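Local coordinates for Serine/threonine-protein kinase Tel1 (Chaetomium thermophilum, PDB 6SKY), which is a serine/threonine protein kinase of the ATM subfamily that probably activates checkpoint signalling after DNA damage by phosphorylating serine or threonine followed by glutamine, at residues Val1751-Trp1762 and Trp1827-Asn1838. Residues are numbered along the deposited sequence; the frame is centred on the assembly and turned at random.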
loop_
_atom_site.group_PDB
_atom_site.type_symbol
_atom_site.label_atom_id
_atom_site.label_comp_id
_atom_site.label_asym_id
_atom_site.label_seq_id
_atom_site.Cartn_x
_atom_site.Cartn_y
_atom_site.Cartn_z
ATOM N N VAL A 1751 -41.596 20.322 -45.733
ATOM C CA VAL A 1751 -41.264 19.382 -44.672
ATOM C C VAL A 1751 -39.875 18.790 -44.873
ATOM O O VAL A 1751 -39.121 18.624 -43.913
ATOM C CB VAL A 1751 -42.349 18.298 -44.585
ATOM C CG1 VAL A 1751 -43.666 18.932 -44.233
ATOM C CG2 VAL A 1751 -42.480 17.566 -45.893
ATOM N N PHE A 1752 -39.500 18.485 -46.113
ATOM C CA PHE A 1752 -38.227 17.829 -46.381
ATOM C C PHE A 1752 -37.074 18.815 -46.445
ATOM O O PHE A 1752 -36.297 18.795 -47.402
ATOM C CB PHE A 1752 -38.288 17.054 -47.695
ATOM C CG PHE A 1752 -39.040 15.771 -47.606
ATOM C CD1 PHE A 1752 -38.562 14.730 -46.839
ATOM C CD2 PHE A 1752 -40.212 15.594 -48.304
ATOM C CE1 PHE A 1752 -39.247 13.542 -46.761
ATOM C CE2 PHE A 1752 -40.902 14.409 -48.229
ATOM C CZ PHE A 1752 -40.419 13.381 -47.455
ATOM N N SER A 1753 -36.933 19.666 -45.437
ATOM C CA SER A 1753 -35.843 20.628 -45.440
ATOM C C SER A 1753 -35.562 21.045 -44.009
ATOM O O SER A 1753 -36.436 20.978 -43.146
ATOM C CB SER A 1753 -36.167 21.848 -46.304
ATOM O OG SER A 1753 -37.292 22.543 -45.803
ATOM N N ALA A 1754 -34.331 21.485 -43.775
ATOM C CA ALA A 1754 -33.915 21.856 -42.437
ATOM C C ALA A 1754 -34.762 23.015 -41.919
ATOM O O ALA A 1754 -35.566 23.609 -42.637
ATOM C CB ALA A 1754 -32.436 22.223 -42.419
ATOM N N ARG A 1755 -34.605 23.293 -40.627
ATOM C CA ARG A 1755 -35.339 24.337 -39.919
ATOM C C ARG A 1755 -36.819 24.000 -39.811
ATOM O O ARG A 1755 -37.558 24.666 -39.081
ATOM C CB ARG A 1755 -35.153 25.698 -40.595
ATOM C CG ARG A 1755 -33.772 26.275 -40.406
ATOM C CD ARG A 1755 -33.481 26.478 -38.935
ATOM N NE ARG A 1755 -32.052 26.490 -38.658
ATOM C CZ ARG A 1755 -31.533 26.636 -37.444
ATOM N NH1 ARG A 1755 -32.329 26.789 -36.396
ATOM N NH2 ARG A 1755 -30.217 26.630 -37.278
ATOM N N ALA A 1756 -37.252 22.950 -40.499
ATOM C CA ALA A 1756 -38.584 22.410 -40.307
ATOM C C ALA A 1756 -38.632 21.430 -39.157
ATOM O O ALA A 1756 -39.721 21.005 -38.772
ATOM C CB ALA A 1756 -39.079 21.718 -41.576
ATOM N N LEU A 1757 -37.480 21.061 -38.607
ATOM C CA LEU A 1757 -37.453 20.201 -37.440
ATOM C C LEU A 1757 -37.894 20.923 -36.176
ATOM O O LEU A 1757 -38.126 20.266 -35.158
ATOM C CB LEU A 1757 -36.048 19.633 -37.256
ATOM C CG LEU A 1757 -35.929 18.320 -36.488
ATOM C CD1 LEU A 1757 -36.336 17.168 -37.361
ATOM C CD2 LEU A 1757 -34.527 18.134 -35.989
ATOM N N GLU A 1758 -38.038 22.246 -36.217
ATOM C CA GLU A 1758 -38.328 23.022 -35.022
ATOM C C GLU A 1758 -39.787 23.418 -34.884
ATOM O O GLU A 1758 -40.156 23.974 -33.845
ATOM C CB GLU A 1758 -37.464 24.279 -34.989
ATOM C CG GLU A 1758 -35.996 23.988 -34.835
ATOM C CD GLU A 1758 -35.164 25.241 -34.751
ATOM O OE1 GLU A 1758 -35.321 26.119 -35.624
ATOM O OE2 GLU A 1758 -34.357 25.356 -33.806
ATOM N N ASN A 1759 -40.621 23.161 -35.886
ATOM C CA ASN A 1759 -41.954 23.525 -35.422
ATOM C C ASN A 1759 -42.651 22.314 -34.813
ATOM O O ASN A 1759 -42.467 21.192 -35.285
ATOM C CB ASN A 1759 -42.799 24.087 -36.560
ATOM C CG ASN A 1759 -42.828 23.186 -37.761
ATOM O OD1 ASN A 1759 -41.866 22.478 -38.034
ATOM N ND2 ASN A 1759 -43.933 23.208 -38.495
ATOM N N PRO A 1760 -43.462 22.517 -33.784
ATOM C CA PRO A 1760 -44.009 21.383 -33.028
ATOM C C PRO A 1760 -44.945 20.482 -33.814
ATOM O O PRO A 1760 -45.537 19.565 -33.241
ATOM C CB PRO A 1760 -44.754 22.068 -31.877
ATOM C CG PRO A 1760 -44.113 23.395 -31.754
ATOM C CD PRO A 1760 -43.780 23.801 -33.146
ATOM N N ASN A 1761 -45.105 20.726 -35.111
ATOM C CA ASN A 1761 -45.941 19.887 -35.957
ATOM C C ASN A 1761 -45.156 19.319 -37.130
ATOM O O ASN A 1761 -45.721 19.056 -38.188
ATOM C CB ASN A 1761 -47.155 20.662 -36.459
ATOM C CG ASN A 1761 -48.150 20.950 -35.364
ATOM O OD1 ASN A 1761 -48.339 22.097 -34.968
ATOM N ND2 ASN A 1761 -48.798 19.908 -34.870
ATOM N N TRP A 1762 -43.850 19.127 -36.956
ATOM C CA TRP A 1762 -43.046 18.533 -38.015
ATOM C C TRP A 1762 -43.499 17.112 -38.306
ATOM O O TRP A 1762 -43.660 16.721 -39.467
ATOM C CB TRP A 1762 -41.573 18.559 -37.624
ATOM C CG TRP A 1762 -40.693 17.724 -38.488
ATOM C CD1 TRP A 1762 -40.249 18.026 -39.730
ATOM C CD2 TRP A 1762 -40.130 16.452 -38.161
ATOM N NE1 TRP A 1762 -39.454 17.023 -40.205
ATOM C CE2 TRP A 1762 -39.366 16.044 -39.255
ATOM C CE3 TRP A 1762 -40.206 15.617 -37.047
ATOM C CZ2 TRP A 1762 -38.685 14.843 -39.273
ATOM C CZ3 TRP A 1762 -39.532 14.431 -37.068
ATOM C CH2 TRP A 1762 -38.782 14.053 -38.170
ATOM N N TRP A 1827 -30.808 17.149 -40.742
ATOM C CA TRP A 1827 -31.586 17.028 -39.517
ATOM C C TRP A 1827 -30.777 16.470 -38.360
ATOM O O TRP A 1827 -31.039 16.820 -37.208
ATOM C CB TRP A 1827 -32.795 16.137 -39.750
ATOM C CG TRP A 1827 -33.841 16.752 -40.575
ATOM C CD1 TRP A 1827 -34.041 18.072 -40.787
ATOM C CD2 TRP A 1827 -34.848 16.066 -41.313
ATOM N NE1 TRP A 1827 -35.115 18.260 -41.613
ATOM C CE2 TRP A 1827 -35.627 17.036 -41.951
ATOM C CE3 TRP A 1827 -35.163 14.722 -41.498
ATOM C CZ2 TRP A 1827 -36.699 16.710 -42.758
ATOM C CZ3 TRP A 1827 -36.223 14.400 -42.297
ATOM C CH2 TRP A 1827 -36.981 15.387 -42.917
ATOM N N LEU A 1828 -29.816 15.591 -38.630
ATOM C CA LEU A 1828 -29.059 14.990 -37.545
ATOM C C LEU A 1828 -28.022 15.933 -36.966
ATOM O O LEU A 1828 -27.619 15.752 -35.816
ATOM C CB LEU A 1828 -28.391 13.701 -38.018
ATOM C CG LEU A 1828 -29.330 12.540 -38.348
ATOM C CD1 LEU A 1828 -28.545 11.359 -38.840
ATOM C CD2 LEU A 1828 -30.169 12.152 -37.159
ATOM N N ASN A 1829 -27.586 16.932 -37.724
ATOM C CA ASN A 1829 -26.626 17.922 -37.239
ATOM C C ASN A 1829 -27.347 19.178 -36.763
ATOM O O ASN A 1829 -27.103 20.277 -37.242
ATOM C CB ASN A 1829 -25.621 18.253 -38.334
ATOM C CG ASN A 1829 -24.803 17.057 -38.753
ATOM O OD1 ASN A 1829 -24.187 16.392 -37.923
ATOM N ND2 ASN A 1829 -24.797 16.769 -40.044
ATOM N N PHE A 1830 -28.248 19.012 -35.801
ATOM C CA PHE A 1830 -29.166 20.080 -35.410
ATOM C C PHE A 1830 -29.161 20.243 -33.897
ATOM O O PHE A 1830 -29.895 19.550 -33.190
ATOM C CB PHE A 1830 -30.567 19.788 -35.914
ATOM C CG PHE A 1830 -31.302 20.998 -36.376
ATOM C CD1 PHE A 1830 -31.337 21.327 -37.715
ATOM C CD2 PHE A 1830 -31.953 21.812 -35.475
ATOM C CE1 PHE A 1830 -32.010 22.437 -38.146
ATOM C CE2 PHE A 1830 -32.628 22.926 -35.900
ATOM C CZ PHE A 1830 -32.657 23.238 -37.237
ATOM N N THR A 1831 -28.354 21.175 -33.406
ATOM C CA THR A 1831 -28.274 21.472 -31.982
ATOM C C THR A 1831 -29.279 22.571 -31.664
ATOM O O THR A 1831 -29.065 23.735 -32.016
ATOM C CB THR A 1831 -26.861 21.906 -31.606
ATOM O OG1 THR A 1831 -25.906 21.089 -32.293
ATOM C CG2 THR A 1831 -26.649 21.778 -30.107
ATOM N N SER A 1832 -30.376 22.209 -31.009
ATOM C CA SER A 1832 -31.417 23.174 -30.693
ATOM C C SER A 1832 -32.275 22.621 -29.573
ATOM O O SER A 1832 -32.405 21.407 -29.417
ATOM C CB SER A 1832 -32.293 23.492 -31.907
ATOM O OG SER A 1832 -31.594 24.258 -32.865
ATOM N N GLU A 1833 -32.844 23.513 -28.795
ATOM C CA GLU A 1833 -33.757 23.068 -27.757
ATOM C C GLU A 1833 -35.152 22.786 -28.308
ATOM O O GLU A 1833 -35.766 21.787 -27.915
ATOM C CB GLU A 1833 -33.830 24.088 -26.625
ATOM C CG GLU A 1833 -34.463 23.518 -25.382
ATOM C CD GLU A 1833 -33.737 22.285 -24.892
ATOM O OE1 GLU A 1833 -32.489 22.270 -24.954
ATOM O OE2 GLU A 1833 -34.411 21.328 -24.457
ATOM N N PRO A 1834 -35.708 23.623 -29.193
ATOM C CA PRO A 1834 -37.016 23.286 -29.772
ATOM C C PRO A 1834 -36.985 22.100 -30.720
ATOM O O PRO A 1834 -38.055 21.581 -31.060
ATOM C CB PRO A 1834 -37.411 24.569 -30.509
ATOM C CG PRO A 1834 -36.128 25.230 -30.807
ATOM C CD PRO A 1834 -35.288 24.973 -29.609
ATOM N N ALA A 1835 -35.811 21.651 -31.153
ATOM C CA ALA A 1835 -35.705 20.559 -32.105
ATOM C C ALA A 1835 -35.312 19.240 -31.463
ATOM O O ALA A 1835 -35.207 18.238 -32.168
ATOM C CB ALA A 1835 -34.698 20.909 -33.197
ATOM N N LYS A 1836 -35.096 19.208 -30.151
ATOM C CA LYS A 1836 -34.640 17.980 -29.510
ATOM C C LYS A 1836 -35.720 16.906 -29.521
ATOM O O LYS A 1836 -35.424 15.718 -29.703
ATOM C CB LYS A 1836 -34.190 18.282 -28.084
ATOM C CG LYS A 1836 -33.820 17.055 -27.286
ATOM C CD LYS A 1836 -33.364 17.390 -25.879
ATOM C CE LYS A 1836 -33.412 16.144 -25.004
ATOM N NZ LYS A 1836 -32.839 16.339 -23.645
ATOM N N GLU A 1837 -36.978 17.299 -29.350
ATOM C CA GLU A 1837 -38.052 16.325 -29.229
ATOM C C GLU A 1837 -38.435 15.689 -30.556
ATOM O O GLU A 1837 -39.015 14.602 -30.553
ATOM C CB GLU A 1837 -39.276 16.978 -28.597
ATOM C CG GLU A 1837 -40.234 15.997 -27.974
ATOM C CD GLU A 1837 -39.557 15.080 -26.974
ATOM O OE1 GLU A 1837 -38.767 15.575 -26.143
ATOM O OE2 GLU A 1837 -39.809 13.857 -27.022
ATOM N N ASN A 1838 -38.142 16.336 -31.681
ATOM C CA ASN A 1838 -38.292 15.698 -32.981
ATOM C C ASN A 1838 -37.070 14.888 -33.361
ATOM O O ASN A 1838 -37.182 13.899 -34.094
ATOM C CB ASN A 1838 -38.545 16.741 -34.068
ATOM C CG ASN A 1838 -39.881 17.424 -33.929
ATOM O OD1 ASN A 1838 -40.817 16.878 -33.360
ATOM N ND2 ASN A 1838 -39.978 18.628 -34.465
#
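With CG opposite the backbone N in Trp1762 (chi1 168°) and opposite the carbonyl carbon in Trp1827 (chi1 -72°), the two indoles come together as a T-shaped pair. The edge of Trp1762 points into the face of Trp1827, with CZ2 of Trp1762 3.9 Å from CZ3 of Trp1827 and the planes at 81°. Leu1757 fills the angle between the two indoles: its CD1 rests over the five-membered ring of Trp1827, 4.2 Å from the centroid, in a CH-pi contact, and also covers a face of Trp1762, while its CD2 lies 3.9 Å from CB of Ala1835. At the rim of Trp1827, NE1 gives a weak but nearly straight hydrogen bond to Ser1753 O (3.4 Å). Asn1838 packs beside Trp1762 and sends ND2 to Leu1757 O, 2.6 Å away, approaching from above the carbonyl plane. Further out, the edge of Phe1830 faces the carboxylate of Glu1758, while its CZ sits over one face of the Arg1755 guanidinium, 3.6 Å from Arg1755 CZ. Within the loop 1751-1762, Arg1755 NH1 and Glu1758 OE1 form a salt bridge (3.2 Å); across the contact, OE2 of Glu1758 lies 3.1 Å from Ser1832 OG. Leu1842 of helix 1836-1849 touches Leu1757 and both tryptophans, and Phe1798 meets the Trp1762 ring. The contact thus joins the loop leading into helix 1762-1771 to the connection between helices 1815-1827 and 1836-1849 in the alpha solenoid. Its chemistry is graded: an aromatic and aliphatic interior, where the Asn1838 amide satisfies a backbone carbonyl, gives way to a charged margin whose ion pair would probably limit side-chain rotation.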